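PDB 1UZ5: molybdopterin molybdotransferase from Pyrococcus horikoshii, which probably catalyses the insertion of molybdenum from molybdate into adenylyl-molybdopterin, releasing AMP and yielding Mo-molybdopterin in molybdenum cofactor biosynthesis. Local coordinates for residues A[82-87]-A[98-103]. Numbering follows the deposited sequence.
Sequences SVHAGE and AAYIST. With SO4 (sulfate ion), chain B.
The side chains of His84 and Tyr100 cross at about a right angle on one side of two parallel strand ends, with their ring planes at 44°, an oblique pair. His84 NE2 lies 3.9 Å from Tyr100 CE2, near the plane of the phenol ring, and His84 CE1 approaches Tyr100 CD2. Tyr100 CG, anti to its backbone N (chi1 174°), starts the ring toward His84. Tyr100 CB neighbours Ser82 CB because the two residues are bridge partners. Between the backbones, Val83 N gives a hydrogen bond of 2.9 Å to Tyr100 O, and Ser102 N returns a longer one of 3.3 Å to Val83 O. Val83 and Ile101 point to the other face, where Val83 CB meets Ile101 CG1 at 4.1 Å. Beyond the strands, Ser102 OG and Ala85 N both donate to O4 of a sulfate probably picked up from the crystallisation liquor, at 2.7 Å and 2.8 Å. A type II turn, closed by Glu87 N to His84 O, returns the chain; Glu87 OE1, met from above the carboxylate plane, accepts from His84 N (2.8 Å). Asp57 touches Tyr100 and Ser102. Strands 75-83 and 97-101 form the parallel pair within the mixed beta-sheet of the MoeA N-terminal region.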
ATOM      1  N   SER A  82       8.822  22.438  40.910  1.00 19.36           N
ATOM      2  CA  SER A  82       8.245  21.219  40.350  1.00 18.67           C
ATOM      3  C   SER A  82       7.925  21.381  38.872  1.00 24.43           C
ATOM      4  O   SER A  82       7.819  22.496  38.367  1.00 20.47           O
ATOM      5  CB  SER A  82       6.959  20.853  41.100  1.00 22.36           C
ATOM      6  OG  SER A  82       5.961  21.841  40.874  1.00 22.46           O
ATOM      7  N   VAL A  83       7.776  20.257  38.178  1.00 19.06           N
ATOM      8  CA  VAL A  83       7.440  20.292  36.766  1.00 17.82           C
ATOM      9  C   VAL A  83       6.380  19.241  36.508  1.00 22.05           C
ATOM     10  O   VAL A  83       6.556  18.069  36.848  1.00 20.39           O
ATOM     11  CB  VAL A  83       8.649  19.991  35.848  1.00 19.15           C
ATOM     12  CG1 VAL A  83       8.237  20.208  34.379  1.00 16.83           C
ATOM     13  CG2 VAL A  83       9.834  20.895  36.206  1.00 15.29           C
ATOM     14  N   HIS A  84       5.266  19.669  35.922  1.00 20.95           N
ATOM     15  CA  HIS A  84       4.187  18.749  35.611  1.00 23.94           C
ATOM     16  C   HIS A  84       3.926  18.696  34.113  1.00 20.91           C
ATOM     17  O   HIS A  84       4.430  19.517  33.350  1.00 21.39           O
ATOM     18  CB  HIS A  84       2.913  19.138  36.365  1.00 21.52           C
ATOM     19  CG  HIS A  84       2.971  18.833  37.830  1.00 29.42           C
ATOM     20  ND1 HIS A  84       3.646  19.628  38.731  1.00 31.71           N
ATOM     21  CD2 HIS A  84       2.479  17.791  38.541  1.00 32.94           C
ATOM     22  CE1 HIS A  84       3.568  19.088  39.935  1.00 34.49           C
ATOM     23  NE2 HIS A  84       2.866  17.972  39.847  1.00 34.35           N
ATOM     24  N   ALA A  85       3.135  17.714  33.707  1.00 27.94           N
ATOM     25  CA  ALA A  85       2.804  17.499  32.302  1.00 26.04           C
ATOM     26  C   ALA A  85       2.463  18.756  31.533  1.00 16.75           C
ATOM     27  O   ALA A  85       1.644  19.563  31.973  1.00 23.52           O
ATOM     28  CB  ALA A  85       1.644  16.510  32.194  1.00 39.74           C
ATOM     29  N   GLY A  86       3.101  18.914  30.375  1.00 24.15           N
ATOM     30  CA  GLY A  86       2.832  20.050  29.508  1.00 27.07           C
ATOM     31  C   GLY A  86       3.530  21.360  29.813  1.00 33.18           C
ATOM     32  O   GLY A  86       3.457  22.295  29.017  1.00 24.04           O
ATOM     33  N   GLU A  87       4.218  21.439  30.945  1.00 23.66           N
ATOM     34  CA  GLU A  87       4.896  22.679  31.314  1.00 24.87           C
ATOM     35  C   GLU A  87       6.301  22.804  30.752  1.00 21.98           C
ATOM     36  O   GLU A  87       7.017  21.812  30.597  1.00 24.49           O
ATOM     37  CB  GLU A  87       4.998  22.805  32.841  1.00 28.71           C
ATOM     38  CG  GLU A  87       3.735  22.445  33.606  1.00 35.15           C
ATOM     39  CD  GLU A  87       3.867  22.711  35.101  1.00 37.29           C
ATOM     40  OE1 GLU A  87       4.946  22.426  35.662  1.00 29.51           O
ATOM     41  OE2 GLU A  87       2.890  23.194  35.715  1.00 32.46           O
ATOM     42  N   ALA A  98      16.920  20.311  43.865  1.00 17.60           N
ATOM     43  CA  ALA A  98      16.126  19.322  43.147  1.00 21.69           C
ATOM     44  C   ALA A  98      14.714  19.854  42.860  1.00 22.99           C
ATOM     45  O   ALA A  98      14.313  20.894  43.375  1.00 21.75           O
ATOM     46  CB  ALA A  98      16.030  18.046  43.968  1.00 18.80           C
ATOM     47  N   ALA A  99      13.968  19.124  42.038  1.00 20.12           N
ATOM     48  CA  ALA A  99      12.605  19.516  41.711  1.00 19.78           C
ATOM     49  C   ALA A  99      11.726  18.291  41.607  1.00 15.95           C
ATOM     50  O   ALA A  99      12.143  17.256  41.075  1.00 20.86           O
ATOM     51  CB  ALA A  99      12.576  20.271  40.391  1.00 19.54           C
ATOM     52  N   TYR A 100      10.517  18.383  42.144  1.00 15.51           N
ATOM     53  CA  TYR A 100       9.606  17.265  42.007  1.00 19.96           C
ATOM     54  C   TYR A 100       9.229  17.259  40.524  1.00 17.03           C
ATOM     55  O   TYR A 100       9.106  18.317  39.903  1.00 20.57           O
ATOM     56  CB  TYR A 100       8.333  17.458  42.829  1.00 23.13           C
ATOM     57  CG  TYR A 100       7.352  16.346  42.558  1.00 31.38           C
ATOM     58  CD1 TYR A 100       7.587  15.061  43.040  1.00 29.44           C
ATOM     59  CD2 TYR A 100       6.255  16.546  41.720  1.00 25.67           C
ATOM     60  CE1 TYR A 100       6.765  13.998  42.689  1.00 27.65           C
ATOM     61  CE2 TYR A 100       5.422  15.485  41.361  1.00 30.06           C
ATOM     62  CZ  TYR A 100       5.685  14.216  41.847  1.00 37.38           C
ATOM     63  OH  TYR A 100       4.890  13.157  41.475  1.00 37.12           O
ATOM     64  N   ILE A 101       9.054  16.079  39.952  1.00 20.14           N
ATOM     65  CA  ILE A 101       8.685  15.996  38.547  1.00 20.05           C
ATOM     66  C   ILE A 101       7.827  14.758  38.338  1.00 24.58           C
ATOM     67  O   ILE A 101       8.073  13.724  38.950  1.00 24.68           O
ATOM     68  CB  ILE A 101       9.945  15.926  37.643  1.00 20.83           C
ATOM     69  CG1 ILE A 101       9.543  15.997  36.170  1.00 22.28           C
ATOM     70  CG2 ILE A 101      10.722  14.633  37.913  1.00 23.84           C
ATOM     71  CD1 ILE A 101      10.716  16.260  35.243  1.00 17.36           C
ATOM     72  N   SER A 102       6.803  14.870  37.498  1.00 24.77           N
ATOM     73  CA  SER A 102       5.941  13.724  37.241  1.00 28.01           C
ATOM     74  C   SER A 102       6.332  13.052  35.932  1.00 23.70           C
ATOM     75  O   SER A 102       6.977  13.655  35.070  1.00 22.97           O
ATOM     76  CB  SER A 102       4.468  14.151  37.210  1.00 34.89           C
ATOM     77  OG  SER A 102       4.245  15.154  36.248  1.00 33.49           O
ATOM     78  N   THR A 103       5.950  11.788  35.794  1.00 25.63           N
ATOM     79  CA  THR A 103       6.266  11.029  34.596  1.00 25.45           C
ATOM     80  C   THR A 103       5.855  11.793  33.345  1.00 27.58           C
ATOM     81  O   THR A 103       4.778  12.383  33.302  1.00 29.68           O
ATOM     82  CB  THR A 103       5.545   9.669  34.601  1.00 27.36           C
ATOM     83  OG1 THR A 103       5.890   8.955  35.792  1.00 33.86           O
ATOM     84  CG2 THR A 103       5.951   8.843  33.392  1.00 27.88           C
TER
HETATM   85  S   SO4 B1403       0.585  15.585  35.983  1.00 62.31           S
HETATM   86  O1  SO4 B1403       1.003  14.762  37.321  1.00 69.78           O
HETATM   87  O2  SO4 B1403       0.031  14.586  35.090  1.00 71.30           O
HETATM   88  O3  SO4 B1403      -0.265  16.528  36.284  1.00 69.91           O
HETATM   89  O4  SO4 B1403       1.848  16.030  35.462  1.00 46.12           O